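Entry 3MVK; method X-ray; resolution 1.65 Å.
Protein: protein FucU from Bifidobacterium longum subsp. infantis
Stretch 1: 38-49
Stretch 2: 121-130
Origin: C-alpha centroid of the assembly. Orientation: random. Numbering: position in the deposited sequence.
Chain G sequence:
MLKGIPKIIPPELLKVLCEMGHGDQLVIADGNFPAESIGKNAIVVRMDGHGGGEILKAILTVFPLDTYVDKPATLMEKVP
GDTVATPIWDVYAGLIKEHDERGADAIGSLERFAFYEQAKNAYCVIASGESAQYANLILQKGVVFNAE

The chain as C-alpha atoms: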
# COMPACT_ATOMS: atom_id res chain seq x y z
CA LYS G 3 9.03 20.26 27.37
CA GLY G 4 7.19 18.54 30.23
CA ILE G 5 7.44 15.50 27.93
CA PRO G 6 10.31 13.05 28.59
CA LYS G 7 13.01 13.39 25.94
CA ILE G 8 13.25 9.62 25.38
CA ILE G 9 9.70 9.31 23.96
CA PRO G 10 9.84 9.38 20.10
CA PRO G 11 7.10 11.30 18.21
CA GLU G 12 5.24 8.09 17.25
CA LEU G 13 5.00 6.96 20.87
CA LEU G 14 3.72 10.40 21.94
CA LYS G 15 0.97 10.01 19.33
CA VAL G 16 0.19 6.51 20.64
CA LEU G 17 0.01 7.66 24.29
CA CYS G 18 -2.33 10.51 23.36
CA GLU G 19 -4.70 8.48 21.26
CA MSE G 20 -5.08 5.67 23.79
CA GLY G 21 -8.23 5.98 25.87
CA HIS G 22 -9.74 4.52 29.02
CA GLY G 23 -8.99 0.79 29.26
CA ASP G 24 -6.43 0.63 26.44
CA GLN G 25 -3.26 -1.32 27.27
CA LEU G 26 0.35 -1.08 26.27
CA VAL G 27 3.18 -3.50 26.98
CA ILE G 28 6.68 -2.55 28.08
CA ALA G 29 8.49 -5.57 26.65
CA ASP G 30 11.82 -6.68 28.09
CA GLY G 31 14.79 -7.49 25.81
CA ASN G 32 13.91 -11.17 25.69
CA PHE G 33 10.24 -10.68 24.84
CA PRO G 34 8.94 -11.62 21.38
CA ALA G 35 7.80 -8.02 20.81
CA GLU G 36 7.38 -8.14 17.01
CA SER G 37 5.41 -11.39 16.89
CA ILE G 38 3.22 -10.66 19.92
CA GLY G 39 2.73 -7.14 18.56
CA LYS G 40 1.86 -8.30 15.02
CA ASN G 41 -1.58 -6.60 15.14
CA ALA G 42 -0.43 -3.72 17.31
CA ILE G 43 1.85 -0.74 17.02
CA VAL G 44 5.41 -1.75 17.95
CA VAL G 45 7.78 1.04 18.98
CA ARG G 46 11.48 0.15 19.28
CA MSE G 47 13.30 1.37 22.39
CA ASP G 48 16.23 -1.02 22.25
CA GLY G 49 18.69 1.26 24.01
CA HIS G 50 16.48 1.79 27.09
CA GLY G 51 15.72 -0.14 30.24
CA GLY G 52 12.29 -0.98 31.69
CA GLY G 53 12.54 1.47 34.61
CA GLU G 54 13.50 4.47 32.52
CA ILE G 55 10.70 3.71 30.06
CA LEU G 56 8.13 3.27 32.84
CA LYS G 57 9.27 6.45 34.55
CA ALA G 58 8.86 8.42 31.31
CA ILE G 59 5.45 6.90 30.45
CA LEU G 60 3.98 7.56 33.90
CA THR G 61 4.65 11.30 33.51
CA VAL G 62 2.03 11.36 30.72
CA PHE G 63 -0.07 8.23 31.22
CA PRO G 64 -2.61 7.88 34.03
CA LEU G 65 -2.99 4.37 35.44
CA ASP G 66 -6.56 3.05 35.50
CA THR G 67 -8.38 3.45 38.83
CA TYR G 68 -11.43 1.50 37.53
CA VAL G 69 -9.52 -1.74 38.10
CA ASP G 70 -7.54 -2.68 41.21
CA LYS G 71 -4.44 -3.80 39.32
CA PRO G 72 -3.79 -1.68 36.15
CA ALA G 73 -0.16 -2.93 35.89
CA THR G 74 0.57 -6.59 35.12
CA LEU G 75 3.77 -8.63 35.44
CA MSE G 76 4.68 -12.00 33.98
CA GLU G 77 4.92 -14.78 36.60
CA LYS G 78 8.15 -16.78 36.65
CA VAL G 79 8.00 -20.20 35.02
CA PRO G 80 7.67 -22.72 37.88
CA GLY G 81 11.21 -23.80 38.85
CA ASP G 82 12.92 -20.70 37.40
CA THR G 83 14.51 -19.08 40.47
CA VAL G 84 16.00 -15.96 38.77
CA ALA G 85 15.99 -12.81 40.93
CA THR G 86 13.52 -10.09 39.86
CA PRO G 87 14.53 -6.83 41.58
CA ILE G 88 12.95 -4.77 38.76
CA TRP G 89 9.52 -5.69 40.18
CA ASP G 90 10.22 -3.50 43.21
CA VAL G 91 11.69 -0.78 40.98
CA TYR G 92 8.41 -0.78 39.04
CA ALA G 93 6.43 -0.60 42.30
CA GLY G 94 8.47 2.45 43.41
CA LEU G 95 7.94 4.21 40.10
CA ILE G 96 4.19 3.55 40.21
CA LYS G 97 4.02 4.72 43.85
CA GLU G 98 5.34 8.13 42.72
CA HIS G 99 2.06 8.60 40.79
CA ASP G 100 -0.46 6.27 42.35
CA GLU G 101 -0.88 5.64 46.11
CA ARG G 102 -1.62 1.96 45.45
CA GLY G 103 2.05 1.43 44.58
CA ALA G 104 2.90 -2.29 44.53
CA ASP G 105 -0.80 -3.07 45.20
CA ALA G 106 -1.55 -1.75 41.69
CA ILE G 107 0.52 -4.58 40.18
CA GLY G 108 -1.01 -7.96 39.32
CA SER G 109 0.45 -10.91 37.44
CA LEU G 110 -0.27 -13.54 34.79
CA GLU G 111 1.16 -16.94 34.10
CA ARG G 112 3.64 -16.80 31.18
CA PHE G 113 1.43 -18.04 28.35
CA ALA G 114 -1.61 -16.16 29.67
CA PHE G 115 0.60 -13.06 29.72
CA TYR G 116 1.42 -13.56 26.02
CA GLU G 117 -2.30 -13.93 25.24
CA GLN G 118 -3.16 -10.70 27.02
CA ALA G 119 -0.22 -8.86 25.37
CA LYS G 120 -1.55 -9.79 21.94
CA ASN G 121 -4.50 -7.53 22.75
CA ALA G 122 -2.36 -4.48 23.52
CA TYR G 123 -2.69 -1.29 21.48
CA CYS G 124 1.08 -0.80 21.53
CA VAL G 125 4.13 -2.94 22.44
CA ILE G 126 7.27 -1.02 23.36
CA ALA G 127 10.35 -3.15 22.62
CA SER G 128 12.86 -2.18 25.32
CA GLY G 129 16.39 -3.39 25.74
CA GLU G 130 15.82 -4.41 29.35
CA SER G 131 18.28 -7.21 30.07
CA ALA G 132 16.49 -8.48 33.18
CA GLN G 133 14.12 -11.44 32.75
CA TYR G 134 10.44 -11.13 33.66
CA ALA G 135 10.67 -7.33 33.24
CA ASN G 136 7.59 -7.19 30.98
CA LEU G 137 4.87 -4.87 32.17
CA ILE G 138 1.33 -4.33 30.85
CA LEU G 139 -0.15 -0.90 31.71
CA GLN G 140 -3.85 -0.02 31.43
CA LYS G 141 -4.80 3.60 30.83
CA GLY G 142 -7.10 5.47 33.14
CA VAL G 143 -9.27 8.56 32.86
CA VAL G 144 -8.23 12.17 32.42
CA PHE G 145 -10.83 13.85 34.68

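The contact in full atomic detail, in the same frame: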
# COMPACT_ATOMS: atom_id res chain seq x y z
N ILE G 38 4.34 -10.96 19.04
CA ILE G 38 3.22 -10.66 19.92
C ILE G 38 2.51 -9.40 19.44
O ILE G 38 1.29 -9.33 19.48
CB ILE G 38 3.70 -10.47 21.38
CG1 ILE G 38 4.17 -11.80 21.97
CG2 ILE G 38 2.57 -9.86 22.28
CD1 ILE G 38 3.06 -12.88 22.11
N GLY G 39 3.29 -8.44 18.95
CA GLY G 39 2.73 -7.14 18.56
C GLY G 39 2.32 -7.08 17.10
O GLY G 39 2.17 -5.99 16.56
N LYS G 40 2.12 -8.24 16.48
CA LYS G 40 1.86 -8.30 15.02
C LYS G 40 0.66 -7.44 14.60
O LYS G 40 0.71 -6.80 13.55
CB LYS G 40 1.69 -9.75 14.54
N ASN G 41 -0.37 -7.39 15.43
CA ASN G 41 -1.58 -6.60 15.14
C ASN G 41 -1.65 -5.32 15.95
O ASN G 41 -2.73 -4.71 16.10
CB ASN G 41 -2.82 -7.43 15.41
CG ASN G 41 -2.90 -8.63 14.52
OD1 ASN G 41 -2.71 -8.53 13.31
ND2 ASN G 41 -3.17 -9.78 15.11
N ALA G 42 -0.50 -4.90 16.48
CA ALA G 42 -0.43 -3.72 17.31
C ALA G 42 0.60 -2.77 16.71
O ALA G 42 1.20 -3.05 15.68
CB ALA G 42 -0.03 -4.10 18.75
N ILE G 43 0.78 -1.65 17.37
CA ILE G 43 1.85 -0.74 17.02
C ILE G 43 3.09 -1.09 17.85
O ILE G 43 3.06 -1.05 19.08
CB ILE G 43 1.42 0.70 17.30
CG1 ILE G 43 0.19 1.07 16.45
CG2 ILE G 43 2.57 1.70 17.11
CD1 ILE G 43 -0.64 2.25 17.00
N VAL G 44 4.19 -1.46 17.19
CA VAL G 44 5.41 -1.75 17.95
C VAL G 44 6.39 -0.59 17.85
O VAL G 44 6.78 -0.19 16.74
CB VAL G 44 6.08 -3.07 17.48
CG1 VAL G 44 7.37 -3.36 18.29
CG2 VAL G 44 5.10 -4.25 17.57
N VAL G 45 6.80 -0.03 18.99
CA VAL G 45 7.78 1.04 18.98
C VAL G 45 9.08 0.51 19.55
O VAL G 45 9.08 -0.03 20.64
CB VAL G 45 7.28 2.25 19.83
CG1 VAL G 45 8.36 3.36 19.89
CG2 VAL G 45 5.94 2.79 19.26
N ARG G 46 10.18 0.63 18.80
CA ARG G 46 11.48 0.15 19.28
C ARG G 46 12.07 1.14 20.27
O ARG G 46 12.09 2.36 20.01
CB ARG G 46 12.50 -0.03 18.15
CG ARG G 46 12.08 -0.95 17.00
CD ARG G 46 11.62 -2.32 17.46
NE ARG G 46 12.65 -3.02 18.23
CZ ARG G 46 12.62 -4.32 18.49
NH1 ARG G 46 11.62 -5.06 18.02
NH2 ARG G 46 13.58 -4.87 19.23
N MSE G 47 12.56 0.59 21.38
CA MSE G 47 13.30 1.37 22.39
C MSE G 47 14.47 0.56 22.91
O MSE G 47 14.67 0.44 24.11
CB MSE G 47 12.36 1.74 23.52
CG MSE G 47 11.17 2.43 22.96
SE MSE G 47 11.62 4.27 22.84
CE MSE G 47 10.48 4.30 24.42
N ASP G 48 15.23 0.01 21.96
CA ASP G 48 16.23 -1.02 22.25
C ASP G 48 17.33 -0.54 23.17
O ASP G 48 17.91 -1.34 23.90
CB ASP G 48 16.83 -1.57 20.95
CG ASP G 48 15.82 -2.37 20.15
OD1 ASP G 48 14.92 -1.76 19.55
OD2 ASP G 48 15.93 -3.61 20.12
N GLY G 49 17.62 0.75 23.15
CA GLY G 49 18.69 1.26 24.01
C GLY G 49 18.27 1.62 25.42
O GLY G 49 19.09 2.17 26.16
N ASN G 121 -3.37 -8.45 22.81
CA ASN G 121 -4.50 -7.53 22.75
C ASN G 121 -4.11 -6.07 22.99
O ASN G 121 -4.97 -5.16 22.95
CB ASN G 121 -5.59 -7.97 23.74
CG ASN G 121 -6.24 -9.29 23.34
OD1 ASN G 121 -6.31 -9.65 22.16
ND2 ASN G 121 -6.74 -10.02 24.34
N ALA G 122 -2.82 -5.82 23.21
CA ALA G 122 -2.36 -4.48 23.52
C ALA G 122 -2.45 -3.57 22.30
O ALA G 122 -2.32 -4.02 21.16
CB ALA G 122 -0.93 -4.51 24.04
N TYR G 123 -2.68 -2.29 22.55
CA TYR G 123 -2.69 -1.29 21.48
C TYR G 123 -1.27 -1.05 20.96
O TYR G 123 -1.06 -0.83 19.77
CB TYR G 123 -3.30 0.01 21.99
CG TYR G 123 -3.46 1.06 20.90
CD1 TYR G 123 -4.39 0.89 19.88
CD2 TYR G 123 -2.66 2.20 20.89
CE1 TYR G 123 -4.53 1.86 18.88
CE2 TYR G 123 -2.79 3.19 19.90
CZ TYR G 123 -3.73 2.99 18.90
OH TYR G 123 -3.88 3.92 17.89
N CYS G 124 -0.29 -1.10 21.87
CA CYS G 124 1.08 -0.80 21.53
C CYS G 124 2.01 -1.69 22.36
O CYS G 124 1.76 -1.89 23.54
CB CYS G 124 1.35 0.66 21.84
SG CYS G 124 3.08 1.20 21.73
N VAL G 125 3.06 -2.20 21.73
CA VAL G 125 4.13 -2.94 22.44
C VAL G 125 5.40 -2.12 22.25
O VAL G 125 5.78 -1.78 21.13
CB VAL G 125 4.32 -4.36 21.84
CG1 VAL G 125 5.47 -5.10 22.54
CG2 VAL G 125 3.03 -5.17 21.94
N ILE G 126 6.02 -1.76 23.36
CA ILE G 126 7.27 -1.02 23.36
C ILE G 126 8.41 -2.00 23.57
O ILE G 126 8.49 -2.62 24.63
CB ILE G 126 7.28 0.00 24.49
CG1 ILE G 126 6.15 1.02 24.30
CG2 ILE G 126 8.65 0.72 24.59
CD1 ILE G 126 5.88 1.83 25.58
N ALA G 127 9.28 -2.14 22.57
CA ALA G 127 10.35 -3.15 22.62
C ALA G 127 11.57 -2.52 23.30
O ALA G 127 12.37 -1.84 22.63
CB ALA G 127 10.70 -3.63 21.22
N SER G 128 11.70 -2.73 24.60
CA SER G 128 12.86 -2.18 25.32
C SER G 128 14.08 -3.05 25.12
O SER G 128 14.02 -4.11 24.49
CB SER G 128 12.61 -2.04 26.83
OG SER G 128 12.78 -3.28 27.51
N GLY G 129 15.19 -2.57 25.67
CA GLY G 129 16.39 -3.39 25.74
C GLY G 129 16.68 -3.95 27.11
O GLY G 129 17.81 -4.37 27.37
N GLU G 130 15.66 -3.98 27.97
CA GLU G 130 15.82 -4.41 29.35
C GLU G 130 16.41 -5.82 29.43
O GLU G 130 15.83 -6.78 28.92
CB GLU G 130 14.48 -4.33 30.10
CG GLU G 130 14.58 -4.80 31.57
CD GLU G 130 15.67 -4.05 32.34
OE1 GLU G 130 15.65 -2.79 32.32
OE2 GLU G 130 16.55 -4.72 32.93
O HOH W 1 15.39 -5.41 22.52

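The two stretches run side by side as parallel strands, bridged from I43 with C124 to R46 with A127. The strand axes approach to 4.6 Å and cross at -19°. Residues pair in simple register: I43 with C124, V44 with V125, V45 with I126, R46 with A127.

Five backbone hydrogen bonds make the ladder. I43 N donates to Y123 O at 3.1 Å, almost straight. V125 N donates to I43 O at 2.9 Å, and V45 N returns to V125 O at 2.9 Å. A127 N then donates to V45 O at 2.9 Å, and M47 N to A127 O at 2.7 Å. I43, V45, V125 and A127 each use both N and O in the ladder. The even-numbered residues add CA-H...O contacts, such as V44 CA to V125 O at 3.2 Å.

Side chains alternate between the two faces. On the face of V44, V125, R46 and A127, the small A127 leaves a hollow. V44 CG1 comes to its edge, 4.4 Å from A127 CB. The R46 side chain folds over with chi1, chi2 and chi3 all m, and lays one face of its guanidinium on the methyl, with R46 CZ 3.4 Å from A127 CB. D48 holds that group in place: R46 NE donates to D48 OD1 at 2.9 Å, and R46 NH2 forms a salt bridge with D48 OD2 at 2.8 Å. A water donates to both D48 OD2 (3.0 Å) and S128 O (2.7 Å), tying this pair to the second stretch.

V125 is a bump on the same face. V125 CB lies 4.3 Å from V44 CG2, and V125 CG2 lies 3.9 Å from G39 CA. G39 has no side chain, and this is where the room comes from: a CB there would clash with V44 CG2 and sit tight against V125 CG2. From G39 a type I turn leads to A42, closed by A42 N to G39 O at 2.9 Å. A42 points its methyl toward the second stretch, with A42 CB 3.3 Å from A122 O.

The other face, with I43, C124, V45, I126, M47 and S128, is largely apolar; the S128 hydroxyl is the exception, taking a hydrogen bond from E130 N. Selenomethionine M47 packs its CG 3.5 Å from I126 CG2. V45 CG2 lies 4.1 Å from C124 SG. Y123 starts away from the first stretch, but its ring swings back, and I43 CD1 meets it obliquely, 3.7 Å from Y123 CZ.

Beyond the ladder the chains stay close. G129 lacks a side chain, so its CA can approach D48 O to 3.1 Å; a CB would strike that oxygen.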